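PDB 1ZX5: mannosephosphate isomerase, putative from Archaeoglobus fulgidus, which probably catalyses the zinc-dependent interconversion of D-mannose 6-phosphate and D-fructose 6-phosphate, as a member of the type 1 mannose-6-phosphate isomerase family. Local coordinates for residues I36-E41 and L86-D91; W121-K126 and L181-V186. All blocks are in the same frame, centred on the assembly; numbering follows the deposited sequence.

Contact 1. Residues I36-E41 and L86-D91; sequences IGESWE and LVRLID
Glu38 and Arg88 lie side by side and meet in a salt bridge, Arg88 NH1 standing 3.0 Å from Glu38 OE1 and approaching from above the carboxylate plane. The same oxygen accepts from Trp40 NE1, two residues along its own strand, at 2.8 Å; the two donors come from opposite faces of the carboxylate and so limit its rotation. Glu38 CG stands beside the backbone N (chi1 -41°), and the extended chain carries the carboxylate alongside Arg88. Glutamate suits the place because its two oxygens let one side chain serve Trp40 and Arg88 through OE1 and Arg18 through OE2.

CH-pi packing supports the same cluster. Arg88 CD sits over the face of the Trp40 five-membered ring, 3.6 Å from its centroid, while Leu86 CD2 covers the six-membered ring on that face, 4.1 Å from its centroid. Arginine fits because its methylenes can cover an indole while its guanidinium, turned 80° to the ring, remains available to Glu38.

The backbone bonds are those of antiparallel neighbours in the six-stranded sheet of a cupin-type domain. Ser39 and Leu89 form a hydrogen-bonded pair with bonds in both directions, flanked by the non-hydrogen-bonded pairs Glu38-Ile90 and Trp40-Arg88. Beyond the first of these, Asp91 N donates to Gly37 O at 2.8 Å. Along the other edge of strand 36-41, Gly37 and Glu38 both oppose Val16, a classic beta bulge.

On the sheet face bearing Ser39, Glu41 and Leu89, Ser39 OG donates to Glu41 OE2 at 2.6 Å, and Lys29 also pairs with that oxygen. Leu89 CD1 approaches it from the other strand.

Water joins both ends of the contact: one molecule lies between Ile36 O and Asp91 OD2, which Gly22 N also binds, and another donates to Glu41 O and accepts from Val87 N.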
ATOM      1  N   ILE A  36     -10.170   0.585 -13.688  1.00 23.69           N
ATOM      2  CA  ILE A  36      -9.454  -0.246 -12.730  1.00 23.96           C
ATOM      3  C   ILE A  36      -8.873   0.684 -11.676  1.00 24.30           C
ATOM      4  O   ILE A  36      -7.984   1.501 -11.984  1.00 24.25           O
ATOM      5  CB  ILE A  36      -8.288  -1.054 -13.372  1.00 24.10           C
ATOM      6  CG1 ILE A  36      -8.747  -1.868 -14.606  1.00 24.66           C
ATOM      7  CG2 ILE A  36      -7.565  -1.902 -12.307  1.00 22.89           C
ATOM      8  CD1 ILE A  36      -9.642  -3.058 -14.336  1.00 22.97           C
ATOM      9  N   GLY A  37      -9.362   0.565 -10.441  1.00 23.74           N
ATOM     10  CA  GLY A  37      -8.870   1.415  -9.365  1.00 23.64           C
ATOM     11  C   GLY A  37      -7.666   0.881  -8.592  1.00 24.30           C
ATOM     12  O   GLY A  37      -6.904   1.669  -8.017  1.00 23.57           O
ATOM     13  N   GLU A  38      -7.497  -0.453  -8.564  1.00 24.01           N
ATOM     14  CA  GLU A  38      -6.538  -1.096  -7.665  1.00 24.68           C
ATOM     15  C   GLU A  38      -5.910  -2.333  -8.272  1.00 24.36           C
ATOM     16  O   GLU A  38      -6.532  -3.034  -9.057  1.00 24.61           O
ATOM     17  CB  GLU A  38      -7.192  -1.472  -6.324  1.00 24.28           C
ATOM     18  CG  GLU A  38      -8.155  -0.396  -5.786  1.00 26.05           C
ATOM     19  CD  GLU A  38      -8.711  -0.708  -4.410  1.00 27.63           C
ATOM     20  OE1 GLU A  38      -8.130  -1.564  -3.693  1.00 30.20           O
ATOM     21  OE2 GLU A  38      -9.742  -0.090  -4.053  1.00 31.86           O
ATOM     22  N   SER A  39      -4.659  -2.580  -7.898  1.00 24.25           N
ATOM     23  CA  SER A  39      -4.002  -3.855  -8.119  1.00 24.06           C
ATOM     24  C   SER A  39      -3.414  -4.301  -6.797  1.00 23.95           C
ATOM     25  O   SER A  39      -2.600  -3.584  -6.227  1.00 24.53           O
ATOM     26  CB  SER A  39      -2.862  -3.720  -9.130  1.00 23.31           C
ATOM     27  OG  SER A  39      -2.135  -4.930  -9.156  1.00 21.45           O
ATOM     28  N   TRP A  40      -3.813  -5.483  -6.335  1.00 23.97           N
ATOM     29  CA  TRP A  40      -3.385  -6.027  -5.054  1.00 24.26           C
ATOM     30  C   TRP A  40      -2.196  -6.943  -5.298  1.00 25.17           C
ATOM     31  O   TRP A  40      -2.302  -7.946  -6.012  1.00 25.20           O
ATOM     32  CB  TRP A  40      -4.546  -6.775  -4.370  1.00 24.44           C
ATOM     33  CG  TRP A  40      -5.679  -5.858  -3.871  1.00 24.41           C
ATOM     34  CD1 TRP A  40      -6.060  -4.648  -4.404  1.00 23.64           C
ATOM     35  CD2 TRP A  40      -6.571  -6.101  -2.767  1.00 24.53           C
ATOM     36  NE1 TRP A  40      -7.118  -4.126  -3.691  1.00 24.21           N
ATOM     37  CE2 TRP A  40      -7.449  -4.990  -2.681  1.00 23.89           C
ATOM     38  CE3 TRP A  40      -6.708  -7.146  -1.838  1.00 24.71           C
ATOM     39  CZ2 TRP A  40      -8.452  -4.894  -1.702  1.00 24.53           C
ATOM     40  CZ3 TRP A  40      -7.705  -7.048  -0.861  1.00 24.22           C
ATOM     41  CH2 TRP A  40      -8.564  -5.932  -0.805  1.00 24.38           C
ATOM     42  N   GLU A  41      -1.049  -6.569  -4.732  1.00 25.53           N
ATOM     43  CA  GLU A  41       0.209  -7.240  -5.015  1.00 25.48           C
ATOM     44  C   GLU A  41       0.583  -8.133  -3.838  1.00 25.71           C
ATOM     45  O   GLU A  41       0.909  -7.638  -2.765  1.00 25.88           O
ATOM     46  CB  GLU A  41       1.312  -6.201  -5.274  1.00 25.55           C
ATOM     47  CG  GLU A  41       0.956  -5.113  -6.310  1.00 25.65           C
ATOM     48  CD  GLU A  41       1.144  -5.581  -7.751  1.00 27.44           C
ATOM     49  OE1 GLU A  41       2.087  -6.342  -8.019  1.00 29.67           O
ATOM     50  OE2 GLU A  41       0.359  -5.189  -8.631  1.00 27.28           O
ATOM     51  N   LEU A  86      -0.741  -5.343   3.378  1.00 25.04           N
ATOM     52  CA  LEU A  86      -1.407  -5.401   2.092  1.00 25.12           C
ATOM     53  C   LEU A  86      -0.788  -4.325   1.201  1.00 25.21           C
ATOM     54  O   LEU A  86      -0.681  -3.157   1.600  1.00 25.61           O
ATOM     55  CB  LEU A  86      -2.927  -5.182   2.246  1.00 24.74           C
ATOM     56  CG  LEU A  86      -3.776  -5.032   0.969  1.00 24.60           C
ATOM     57  CD1 LEU A  86      -3.659  -6.239   0.029  1.00 23.44           C
ATOM     58  CD2 LEU A  86      -5.229  -4.810   1.327  1.00 25.11           C
ATOM     59  N   VAL A  87      -0.375  -4.724   0.001  1.00 25.18           N
ATOM     60  CA  VAL A  87       0.267  -3.818  -0.933  1.00 24.44           C
ATOM     61  C   VAL A  87      -0.658  -3.620  -2.117  1.00 24.88           C
ATOM     62  O   VAL A  87      -1.091  -4.591  -2.738  1.00 24.47           O
ATOM     63  CB  VAL A  87       1.659  -4.360  -1.412  1.00 24.64           C
ATOM     64  CG1 VAL A  87       2.304  -3.390  -2.370  1.00 22.68           C
ATOM     65  CG2 VAL A  87       2.582  -4.615  -0.220  1.00 23.38           C
ATOM     66  N   ARG A  88      -0.956  -2.358  -2.423  1.00 25.25           N
ATOM     67  CA  ARG A  88      -1.864  -2.020  -3.498  1.00 26.10           C
ATOM     68  C   ARG A  88      -1.352  -0.869  -4.346  1.00 26.47           C
ATOM     69  O   ARG A  88      -0.926   0.148  -3.803  1.00 27.03           O
ATOM     70  CB  ARG A  88      -3.208  -1.601  -2.924  1.00 26.47           C
ATOM     71  CG  ARG A  88      -3.920  -2.698  -2.189  1.00 28.69           C
ATOM     72  CD  ARG A  88      -5.299  -2.250  -1.823  1.00 33.23           C
ATOM     73  NE  ARG A  88      -5.321  -1.413  -0.636  1.00 36.37           N
ATOM     74  CZ  ARG A  88      -6.421  -0.826  -0.174  1.00 40.99           C
ATOM     75  NH1 ARG A  88      -7.584  -0.965  -0.813  1.00 41.06           N
ATOM     76  NH2 ARG A  88      -6.360  -0.093   0.930  1.00 43.24           N
ATOM     77  N   LEU A  89      -1.401  -1.036  -5.670  1.00 25.93           N
ATOM     78  CA  LEU A  89      -1.381   0.098  -6.582  1.00 25.92           C
ATOM     79  C   LEU A  89      -2.789   0.679  -6.606  1.00 26.23           C
ATOM     80  O   LEU A  89      -3.770  -0.079  -6.702  1.00 25.73           O
ATOM     81  CB  LEU A  89      -0.955  -0.321  -7.999  1.00 25.61           C
ATOM     82  CG  LEU A  89       0.452  -0.917  -8.142  1.00 26.80           C
ATOM     83  CD1 LEU A  89       0.670  -1.402  -9.571  1.00 26.63           C
ATOM     84  CD2 LEU A  89       1.504   0.112  -7.727  1.00 25.83           C
ATOM     85  N   ILE A  90      -2.880   2.009  -6.505  1.00 26.09           N
ATOM     86  CA  ILE A  90      -4.171   2.724  -6.483  1.00 26.29           C
ATOM     87  C   ILE A  90      -4.150   3.829  -7.534  1.00 26.14           C
ATOM     88  O   ILE A  90      -3.250   4.666  -7.547  1.00 26.13           O
ATOM     89  CB  ILE A  90      -4.462   3.382  -5.094  1.00 26.59           C
ATOM     90  CG1 ILE A  90      -4.411   2.360  -3.945  1.00 26.10           C
ATOM     91  CG2 ILE A  90      -5.780   4.226  -5.115  1.00 26.38           C
ATOM     92  CD1 ILE A  90      -5.587   1.447  -3.858  1.00 28.23           C
ATOM     93  N   ASP A  91      -5.144   3.825  -8.410  1.00 26.40           N
ATOM     94  CA  ASP A  91      -5.298   4.874  -9.405  1.00 26.74           C
ATOM     95  C   ASP A  91      -6.518   5.714  -9.044  1.00 27.03           C
ATOM     96  O   ASP A  91      -7.636   5.442  -9.505  1.00 26.89           O
ATOM     97  CB  ASP A  91      -5.428   4.284 -10.816  1.00 26.69           C
ATOM     98  CG  ASP A  91      -5.471   5.357 -11.901  1.00 27.92           C
ATOM     99  OD1 ASP A  91      -5.038   6.499 -11.619  1.00 27.66           O
ATOM    100  OD2 ASP A  91      -5.942   5.066 -13.035  1.00 28.81           O
TER
HETATM  101  O   HOH W   1      -6.117   2.532 -13.640  1.00 19.18           O
HETATM  102  O   HOH W   2       0.281  -7.527  -0.127  1.00 20.54           O

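Contact 2. Residues W121-K126 and L181-V186; sequences WLVFNK and LRVLEV
Glu185, in the conformer described (a second is modelled), stacks its carboxylate on one face of the Trp121 indole, the planes 19° apart and OE2 3.4 Å above the ring plane of Trp121. Glu185 CG lies over the five-membered ring of the same indole, and the ring of His176 meets Trp121 steeply. Obliquely to the indole lie Leu181 CD2 and Val183 CG2, the latter 3.8 Å from Trp121 CB. An alanine at Trp121 would probably leave the Glu185 carboxylate without the flat surface it rests on, and open a gap beside Leu181. The Phe124 ring crosses Leu184 obliquely, its CE2 3.6 Å from Leu184 CB. The Asn125 amide is nearly parallel to the Arg182 guanidinium but touches mainly that chain's methylenes.

The backbones of Leu122 and Leu184 form a hydrogen-bonded antiparallel pair, N to O in both directions. Just past the end of strand 121-123, Phe124 N still donates to Arg182 O (2.8 Å), and then a side chain takes over: Arg182 N points straight at Asn125 OD1 (2.9 Å, 176°) but from above the amide carbonyl plane, with ND2 bound to Gly180 O. Asparagine suits this place because its amide can both accept and donate to backbone.

Leu122 and Leu184 pack on Val294 of strand 291-298. On the other face stacking places the Glu185 carboxylate, Trp121 NE1 and Glu185 OE1 being close without a hydrogen bond; this would leave its oxygens able to meet other partners, such as the glycerol and acetic acid probably picked up from the crystallisation liquor.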
ATOM      1  N   TRP A 121       2.232   5.726   1.867  1.00 29.44           N
ATOM      2  CA  TRP A 121       1.887   6.015   0.478  1.00 29.29           C
ATOM      3  C   TRP A 121       3.138   6.456  -0.245  1.00 28.45           C
ATOM      4  O   TRP A 121       3.918   7.232   0.293  1.00 28.23           O
ATOM      5  CB  TRP A 121       0.899   7.182   0.422  1.00 30.66           C
ATOM      6  CG  TRP A 121      -0.518   6.879   0.810  1.00 32.01           C
ATOM      7  CD1 TRP A 121      -0.987   5.782   1.480  1.00 33.57           C
ATOM      8  CD2 TRP A 121      -1.654   7.719   0.567  1.00 34.77           C
ATOM      9  NE1 TRP A 121      -2.349   5.873   1.645  1.00 35.48           N
ATOM     10  CE2 TRP A 121      -2.785   7.053   1.091  1.00 35.97           C
ATOM     11  CE3 TRP A 121      -1.825   8.978  -0.045  1.00 35.14           C
ATOM     12  CZ2 TRP A 121      -4.079   7.607   1.028  1.00 35.69           C
ATOM     13  CZ3 TRP A 121      -3.117   9.528  -0.113  1.00 34.53           C
ATOM     14  CH2 TRP A 121      -4.223   8.843   0.419  1.00 34.01           C
ATOM     15  N   LEU A 122       3.328   5.942  -1.456  1.00 27.67           N
ATOM     16  CA  LEU A 122       4.342   6.424  -2.380  1.00 26.54           C
ATOM     17  C   LEU A 122       3.626   6.823  -3.665  1.00 26.96           C
ATOM     18  O   LEU A 122       3.000   6.002  -4.337  1.00 27.25           O
ATOM     19  CB  LEU A 122       5.411   5.363  -2.663  1.00 26.22           C
ATOM     20  CG  LEU A 122       6.544   5.800  -3.611  1.00 25.79           C
ATOM     21  CD1 LEU A 122       7.518   6.803  -2.947  1.00 22.13           C
ATOM     22  CD2 LEU A 122       7.293   4.579  -4.158  1.00 24.85           C
ATOM     23  N   VAL A 123       3.726   8.099  -3.984  1.00 26.76           N
ATOM     24  CA  VAL A 123       3.001   8.709  -5.084  1.00 26.49           C
ATOM     25  C   VAL A 123       3.879   8.641  -6.341  1.00 26.26           C
ATOM     26  O   VAL A 123       5.100   8.707  -6.245  1.00 25.74           O
ATOM     27  CB  VAL A 123       2.664  10.172  -4.665  1.00 27.36           C
ATOM     28  CG1 VAL A 123       2.378  11.064  -5.843  1.00 28.34           C
ATOM     29  CG2 VAL A 123       1.530  10.198  -3.614  1.00 25.17           C
ATOM     30  N   PHE A 124       3.265   8.505  -7.514  1.00 25.62           N
ATOM     31  CA  PHE A 124       4.023   8.357  -8.756  1.00 25.15           C
ATOM     32  C   PHE A 124       3.899   9.520  -9.718  1.00 25.19           C
ATOM     33  O   PHE A 124       4.586   9.550 -10.725  1.00 26.01           O
ATOM     34  CB  PHE A 124       3.650   7.049  -9.474  1.00 24.91           C
ATOM     35  CG  PHE A 124       4.051   5.821  -8.715  1.00 23.81           C
ATOM     36  CD1 PHE A 124       5.398   5.560  -8.446  1.00 24.50           C
ATOM     37  CD2 PHE A 124       3.093   4.951  -8.233  1.00 23.36           C
ATOM     38  CE1 PHE A 124       5.783   4.441  -7.715  1.00 23.94           C
ATOM     39  CE2 PHE A 124       3.462   3.815  -7.520  1.00 25.25           C
ATOM     40  CZ  PHE A 124       4.815   3.557  -7.263  1.00 24.51           C
ATOM     41  N   ASN A 125       3.033  10.480  -9.421  1.00 24.74           N
ATOM     42  CA  ASN A 125       2.738  11.518 -10.397  1.00 24.37           C
ATOM     43  C   ASN A 125       2.466  12.847  -9.710  1.00 24.52           C
ATOM     44  O   ASN A 125       2.627  12.966  -8.497  1.00 24.32           O
ATOM     45  CB  ASN A 125       1.560  11.088 -11.304  1.00 23.69           C
ATOM     46  CG  ASN A 125       0.211  11.112 -10.581  1.00 23.53           C
ATOM     47  OD1 ASN A 125       0.127  10.862  -9.374  1.00 21.88           O
ATOM     48  ND2 ASN A 125      -0.848  11.426 -11.321  1.00 22.38           N
ATOM     49  N   LYS A 126       2.052  13.836 -10.493  1.00 25.15           N
ATOM     50  CA  LYS A 126       1.632  15.114  -9.950  1.00 26.36           C
ATOM     51  C   LYS A 126       0.109  15.158  -9.873  1.00 26.35           C
ATOM     52  O   LYS A 126      -0.593  15.282 -10.882  1.00 26.48           O
ATOM     53  CB  LYS A 126       2.248  16.277 -10.741  1.00 26.15           C
ATOM     54  CG  LYS A 126       3.758  16.026 -11.000  1.00 30.35           C
ATOM     55  CD  LYS A 126       4.640  17.276 -11.130  1.00 34.30           C
ATOM     56  CE  LYS A 126       4.541  17.899 -12.494  1.00 37.35           C
ATOM     57  NZ  LYS A 126       5.161  19.273 -12.493  1.00 40.40           N
ATOM     58  N   LEU A 181      -4.421  10.997  -8.763  1.00 24.18           N
ATOM     59  CA  LEU A 181      -3.263  10.549  -8.012  1.00 24.60           C
ATOM     60  C   LEU A 181      -2.992   9.063  -8.205  1.00 24.96           C
ATOM     61  O   LEU A 181      -3.879   8.229  -7.970  1.00 24.90           O
ATOM     62  CB  LEU A 181      -3.471  10.843  -6.521  1.00 24.47           C
ATOM     63  CG  LEU A 181      -2.233  10.838  -5.625  1.00 24.18           C
ATOM     64  CD1 LEU A 181      -1.351  12.064  -5.886  1.00 22.07           C
ATOM     65  CD2 LEU A 181      -2.665  10.760  -4.160  1.00 24.26           C
ATOM     66  N   ARG A 182      -1.765   8.750  -8.631  1.00 25.01           N
ATOM     67  CA  ARG A 182      -1.298   7.374  -8.800  1.00 25.75           C
ATOM     68  C   ARG A 182      -0.364   7.059  -7.648  1.00 26.49           C
ATOM     69  O   ARG A 182       0.594   7.786  -7.404  1.00 25.80           O
ATOM     70  CB  ARG A 182      -0.539   7.219 -10.115  1.00 25.49           C
ATOM     71  CG  ARG A 182      -1.370   7.552 -11.335  1.00 25.74           C
ATOM     72  CD  ARG A 182      -0.491   7.724 -12.538  1.00 24.20           C
ATOM     73  NE  ARG A 182      -1.288   7.973 -13.729  1.00 26.92           N
ATOM     74  CZ  ARG A 182      -0.777   8.149 -14.950  1.00 28.92           C
ATOM     75  NH1 ARG A 182       0.535   8.117 -15.146  1.00 27.23           N
ATOM     76  NH2 ARG A 182      -1.581   8.363 -15.979  1.00 27.57           N
ATOM     77  N   VAL A 183      -0.633   5.963  -6.948  1.00 27.42           N
ATOM     78  CA  VAL A 183       0.018   5.749  -5.657  1.00 28.52           C
ATOM     79  C   VAL A 183       0.187   4.255  -5.344  1.00 28.96           C
ATOM     80  O   VAL A 183      -0.643   3.408  -5.732  1.00 29.73           O
ATOM     81  CB  VAL A 183      -0.717   6.588  -4.513  1.00 28.87           C
ATOM     82  CG1 VAL A 183      -2.211   6.445  -4.595  1.00 29.19           C
ATOM     83  CG2 VAL A 183      -0.225   6.239  -3.106  1.00 30.00           C
ATOM     84  N   LEU A 184       1.312   3.938  -4.709  1.00 28.88           N
ATOM     85  CA  LEU A 184       1.533   2.647  -4.095  1.00 28.30           C
ATOM     86  C   LEU A 184       1.191   2.802  -2.617  1.00 27.91           C
ATOM     87  O   LEU A 184       1.786   3.640  -1.930  1.00 27.64           O
ATOM     88  CB  LEU A 184       3.003   2.258  -4.269  1.00 28.91           C
ATOM     89  CG  LEU A 184       3.524   0.980  -3.590  1.00 30.14           C
ATOM     90  CD1 LEU A 184       2.813  -0.252  -4.144  1.00 32.08           C
ATOM     91  CD2 LEU A 184       5.016   0.845  -3.787  1.00 29.38           C
ATOM     92  N   GLU A 185       0.251   1.997  -2.119  0.50 27.31           N
ATOM     93  CA  GLU A 185      -0.170   2.074  -0.711  0.50 27.05           C
ATOM     94  C   GLU A 185       0.142   0.781   0.047  0.50 27.31           C
ATOM     95  O   GLU A 185      -0.460  -0.267  -0.213  0.50 27.54           O
ATOM     96  CB  GLU A 185      -1.674   2.449  -0.590  0.50 26.92           C
ATOM     97  CG  GLU A 185      -2.012   3.806  -1.216  0.50 25.49           C
ATOM     98  CD  GLU A 185      -3.446   4.298  -0.999  0.50 26.39           C
ATOM     99  OE1 GLU A 185      -4.174   3.768  -0.125  0.50 23.91           O
ATOM    100  OE2 GLU A 185      -3.833   5.250  -1.716  0.50 22.69           O
ATOM    101  N   VAL A 186       1.090   0.859   0.978  1.00 27.28           N
ATOM    102  CA  VAL A 186       1.437  -0.277   1.811  1.00 26.90           C
ATOM    103  C   VAL A 186       0.718  -0.064   3.137  1.00 27.17           C
ATOM    104  O   VAL A 186       0.952   0.940   3.819  1.00 26.94           O
ATOM    105  CB  VAL A 186       2.972  -0.403   2.036  1.00 27.24           C
ATOM    106  CG1 VAL A 186       3.288  -1.671   2.847  1.00 25.82           C
ATOM    107  CG2 VAL A 186       3.705  -0.410   0.706  1.00 26.21           C
TER

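Contacts 1 and 2 belong to one antiparallel sheet, their centres about 10 Å apart, and strands 85-92 and 181-188 join them as direct neighbours. Probable hydrogen bonds run from Ile90 N to Val183 O (2.7 Å) and from Glu185 N to Arg88 O (2.8 Å). Val87 CG1 packs 3.6 Å from Leu184 CD1, whereas Ile90 CG1 meets Glu185 CD at 3.7 Å. Arg88 and Glu185 each have a glycerol, probably from the crystallisation liquor, about 3 Å from the side chain (nearest atoms). The bound beta-l-fructofuranose sits in a pocket formed by Pro95 to Gln97 and Asp150 to Lys154, outside all four segments.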